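Local coordinates for photoreceptor-histidine kinase BphP (Stigmatella aurantiaca DW4/3-1, PDB 6BAF), which probably senses red and far-red light through a bound bilin chromophore and relays the signal as a histidine kinase in the control of cell development, at residues L187-P190 / A191-P195. Numbering follows the deposited sequence. Where two conformers were deposited one is given.
Sequences LHFP and ASDIP. With BLR (3-[5-[(Z)-(4-ethenyl-3-methyl-5-oxidanylidene-pyrrol-2-ylidene)methyl]-2-[[5-[(Z)-(3-ethenyl-4-methyl-5-oxidanylidene-pyrrol-2-ylidene)methyl]-3-(3-hydroxy-3-oxopropyl)-4-methyl-1H-pyrrol-2-yl]methyl]-4-methyl-1H-pyrrol-3-yl]propanoic acid), chain B.
Asp193 folds back against Phe189 and Pro190 where strand 188-189 turns into a short 3-10 segment, the Pro-Ala-Ser-Asp-Ile-Pro sequence of phytochrome GAF domains. The turn closes through a nearly straight hydrogen bond from Asp193 N to Pro190 O (3.1 Å), the donor standing above the carbonyl plane; a second, from Ile194 N to Ala191 O, continues the 3-10 turn. With CG set beside its own backbone N (chi1 -72°), the Asp193 carboxylate is directed back at the preceding strand. OD2 lies 3.5 Å from Phe189 CD2, the carboxylate plane tilted 55° from the ring, while OD1 touches Pro190 CG at 3.6 Å.

The close packing is on the bilin side. Asp193 O accepts hydrogen bonds from the pyrrole nitrogens NA and ND of BLR, each at 3.1 Å, the one from ND weak. One main-chain carbonyl here serves two rings, an example of a tight turn presenting a backbone acceptor to a ligand, and consistent with other phytochromes, where this aspartate carbonyl faces the bilin's pyrrole nitrogens. Pro195 CD presses to 3.2 Å from BLR C1D, Ile194 CG1 rests near BLR C4A, and the vinyl carbon CAB of BLR lies over one face of Phe189, offset toward its rim. The outer side is looser: exposed Pro190 and the Ser192 hydroxyl meet at 4.1 Å between CB and OG.

Arg199 hydrogen-bonds to the carbonyls of Ala191 and Ile194, tying the turn to helix 196-202, which begins right after Pro195 at its N-cap position. Tyr247 of helix 242-251 touches both Phe189 and Asp193, and strand 188-189, at one edge of the six-stranded GAF sheet, pairs antiparallel with strand 170-177.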
ATOM      1  N   LEU A 187      16.829 -17.754  21.969  1.00 45.41           N
ATOM      2  CA  LEU A 187      16.550 -19.200  22.058  1.00 40.67           C
ATOM      3  C   LEU A 187      16.661 -19.906  20.702  1.00 43.34           C
ATOM      4  O   LEU A 187      16.336 -19.342  19.644  1.00 42.61           O
ATOM      5  CB  LEU A 187      15.162 -19.457  22.642  1.00 38.32           C
ATOM      6  CG  LEU A 187      15.049 -18.996  24.073  1.00 38.71           C
ATOM      7  CD1 LEU A 187      13.639 -19.301  24.566  1.00 39.96           C
ATOM      8  CD2 LEU A 187      16.140 -19.717  24.878  1.00 42.93           C
ATOM      9  N   HIS A 188      17.163 -21.136  20.732  0.50 42.81           N
ATOM     10  CA  HIS A 188      17.163 -22.001  19.567  0.50 40.57           C
ATOM     11  C   HIS A 188      16.190 -23.149  19.826  0.50 41.45           C
ATOM     12  O   HIS A 188      15.926 -23.514  20.975  0.50 40.75           O
ATOM     13  CB  HIS A 188      18.568 -22.519  19.254  0.50 41.38           C
ATOM     14  CG  HIS A 188      19.582 -21.449  18.954  0.50 44.10           C
ATOM     15  ND1 HIS A 188      19.557 -20.193  19.531  0.50 46.64           N
ATOM     16  CD2 HIS A 188      20.673 -21.465  18.148  0.50 45.00           C
ATOM     17  CE1 HIS A 188      20.583 -19.485  19.094  0.50 41.88           C
ATOM     18  NE2 HIS A 188      21.279 -20.236  18.258  0.50 44.40           N
ATOM     19  N   PHE A 189      15.595 -23.674  18.760  1.00 39.04           N
ATOM     20  CA  PHE A 189      14.577 -24.708  18.908  1.00 40.19           C
ATOM     21  C   PHE A 189      14.819 -25.771  17.849  1.00 40.55           C
ATOM     22  O   PHE A 189      15.397 -25.477  16.798  1.00 41.62           O
ATOM     23  CB  PHE A 189      13.138 -24.170  18.750  1.00 36.32           C
ATOM     24  CG  PHE A 189      12.706 -23.209  19.834  1.00 39.13           C
ATOM     25  CD1 PHE A 189      13.110 -21.875  19.801  1.00 39.00           C
ATOM     26  CD2 PHE A 189      11.870 -23.628  20.858  1.00 37.92           C
ATOM     27  CE1 PHE A 189      12.707 -20.993  20.780  1.00 36.29           C
ATOM     28  CE2 PHE A 189      11.469 -22.751  21.846  1.00 42.63           C
ATOM     29  CZ  PHE A 189      11.891 -21.403  21.804  1.00 36.45           C
ATOM     30  N   PRO A 190      14.404 -27.013  18.090  1.00 39.88           N
ATOM     31  CA  PRO A 190      14.670 -28.070  17.103  1.00 39.52           C
ATOM     32  C   PRO A 190      13.773 -27.943  15.878  1.00 38.83           C
ATOM     33  O   PRO A 190      12.661 -27.417  15.945  1.00 37.72           O
ATOM     34  CB  PRO A 190      14.359 -29.367  17.870  1.00 40.02           C
ATOM     35  CG  PRO A 190      13.375 -28.947  18.933  1.00 41.64           C
ATOM     36  CD  PRO A 190      13.789 -27.526  19.324  1.00 35.07           C
ATOM     37  N   ALA A 191      14.232 -28.529  14.766  1.00 38.38           N
ATOM     38  CA  ALA A 191      13.472 -28.479  13.523  1.00 40.53           C
ATOM     39  C   ALA A 191      12.065 -29.045  13.670  1.00 45.09           C
ATOM     40  O   ALA A 191      11.158 -28.623  12.939  1.00 42.47           O
ATOM     41  CB  ALA A 191      14.194 -29.236  12.415  1.00 41.63           C
ATOM     42  N   SER A 192      11.843 -30.001  14.585  1.00 40.42           N
ATOM     43  CA  SER A 192      10.513 -30.614  14.584  1.00 45.55           C
ATOM     44  C   SER A 192       9.438 -29.689  15.130  1.00 44.20           C
ATOM     45  O   SER A 192       8.249 -29.986  14.955  1.00 41.13           O
ATOM     46  CB  SER A 192      10.504 -31.936  15.372  1.00 45.12           C
ATOM     47  OG  SER A 192      11.400 -31.874  16.479  1.00 45.55           O
ATOM     48  N   ASP A 193       9.804 -28.576  15.773  1.00 39.25           N
ATOM     49  CA  ASP A 193       8.758 -27.680  16.278  1.00 42.75           C
ATOM     50  C   ASP A 193       7.977 -27.025  15.154  1.00 38.80           C
ATOM     51  O   ASP A 193       6.827 -26.620  15.360  1.00 39.93           O
ATOM     52  CB  ASP A 193       9.353 -26.610  17.173  1.00 43.32           C
ATOM     53  CG  ASP A 193       9.817 -27.166  18.512  1.00 48.14           C
ATOM     54  OD1 ASP A 193       9.787 -28.409  18.709  1.00 51.75           O
ATOM     55  OD2 ASP A 193      10.206 -26.357  19.374  1.00 44.79           O
ATOM     56  N   ILE A 194       8.564 -26.929  13.969  1.00 37.94           N
ATOM     57  CA  ILE A 194       7.805 -26.525  12.788  1.00 42.04           C
ATOM     58  C   ILE A 194       8.115 -27.595  11.753  1.00 39.51           C
ATOM     59  O   ILE A 194       9.072 -27.460  10.974  1.00 39.77           O
ATOM     60  CB  ILE A 194       8.169 -25.108  12.304  1.00 40.04           C
ATOM     61  CG1 ILE A 194       8.199 -24.128  13.492  1.00 38.87           C
ATOM     62  CG2 ILE A 194       7.191 -24.680  11.161  1.00 36.18           C
ATOM     63  CD1 ILE A 194       8.371 -22.612  13.084  1.00 40.06           C
ATOM     64  N   PRO A 195       7.340 -28.667  11.723  1.00 40.25           N
ATOM     65  CA  PRO A 195       7.768 -29.865  10.997  1.00 43.60           C
ATOM     66  C   PRO A 195       7.671 -29.647   9.502  1.00 46.48           C
ATOM     67  O   PRO A 195       7.128 -28.660   8.999  1.00 41.77           O
ATOM     68  CB  PRO A 195       6.803 -30.960  11.473  1.00 41.21           C
ATOM     69  CG  PRO A 195       5.549 -30.180  11.898  1.00 44.52           C
ATOM     70  CD  PRO A 195       6.082 -28.865  12.466  1.00 35.93           C
TER
HETATM   71  CHA BLR B 401       3.305 -24.861  13.273  1.00 38.50           C
HETATM   72  NA  BLR B 401       4.967 -24.175  15.057  1.00 39.44           N
HETATM   73  C1A BLR B 401       4.146 -23.875  14.041  1.00 42.04           C
HETATM   74  C2A BLR B 401       4.177 -22.502  13.777  1.00 37.67           C
HETATM   75  C3A BLR B 401       5.058 -21.948  14.634  1.00 42.52           C
HETATM   76  C4A BLR B 401       5.532 -22.997  15.436  1.00 41.82           C
HETATM   77  CMA BLR B 401       5.433 -20.436  14.672  1.00 38.38           C
HETATM   78  CAA BLR B 401       3.363 -21.803  12.685  1.00 34.23           C
HETATM   79  CBA BLR B 401       1.904 -21.504  13.120  1.00 37.04           C
HETATM   80  CGA BLR B 401       1.824 -20.287  14.054  1.00 41.29           C
HETATM   81  O1A BLR B 401       2.250 -19.184  13.604  1.00 38.66           O
HETATM   82  O2A BLR B 401       1.354 -20.356  15.255  1.00 38.29           O
HETATM   83  CHB BLR B 401       6.551 -22.988  16.555  1.00 41.32           C
HETATM   84  NB  BLR B 401       5.912 -20.874  17.765  1.00 44.16           N
HETATM   85  C1B BLR B 401       6.841 -21.986  17.335  1.00 41.51           C
HETATM   86  C2B BLR B 401       8.139 -21.737  18.008  1.00 42.83           C
HETATM   87  C3B BLR B 401       8.083 -20.569  18.789  1.00 49.38           C
HETATM   88  C4B BLR B 401       6.725 -19.966  18.688  1.00 51.75           C
HETATM   89  CMB BLR B 401       9.402 -22.596  17.878  1.00 44.80           C
HETATM   90  OB  BLR B 401       6.309 -18.997  19.216  1.00 55.23           O
HETATM   91  CAB BLR B 401       9.296 -20.041  19.574  1.00 47.19           C
HETATM   92  CBB BLR B 401       9.274 -18.878  20.183  1.00 49.97           C
HETATM   93  NC  BLR B 401       5.019 -28.654  16.899  1.00 43.09           N
HETATM   94  C1C BLR B 401       5.833 -29.266  18.026  1.00 49.36           C
HETATM   95  C2C BLR B 401       5.771 -30.742  17.807  1.00 51.70           C
HETATM   96  C3C BLR B 401       5.018 -31.071  16.649  1.00 50.01           C
HETATM   97  C4C BLR B 401       4.513 -29.801  16.039  1.00 45.79           C
HETATM   98  CMC BLR B 401       6.472 -31.722  18.723  1.00 58.02           C
HETATM   99  OC  BLR B 401       6.386 -28.701  18.906  1.00 51.59           O
HETATM  100  CAC BLR B 401       4.744 -32.492  16.118  1.00 56.94           C
HETATM  101  CBC BLR B 401       5.739 -33.365  15.881  1.00 66.13           C
HETATM  102  CHD BLR B 401       3.779 -29.713  14.974  1.00 43.89           C
HETATM  103  ND  BLR B 401       3.922 -27.052  14.508  1.00 38.09           N
HETATM  104  C1D BLR B 401       3.427 -28.427  14.268  1.00 42.25           C
HETATM  105  C2D BLR B 401       2.460 -28.448  13.183  1.00 41.84           C
HETATM  106  C3D BLR B 401       2.350 -27.080  12.692  1.00 37.15           C
HETATM  107  C4D BLR B 401       3.260 -26.174  13.481  1.00 42.41           C
HETATM  108  CMD BLR B 401       1.738 -29.696  12.660  1.00 39.55           C
HETATM  109  CAD BLR B 401       1.444 -26.613  11.572  1.00 33.98           C
HETATM  110  CBD BLR B 401       0.180 -26.031  12.185  1.00 36.64           C
HETATM  111  CGD BLR B 401      -0.658 -25.766  10.949  1.00 40.86           C
HETATM  112  O1D BLR B 401      -0.237 -24.928  10.080  1.00 36.54           O
HETATM  113  O2D BLR B 401      -1.709 -26.453  10.770  1.00 40.77           O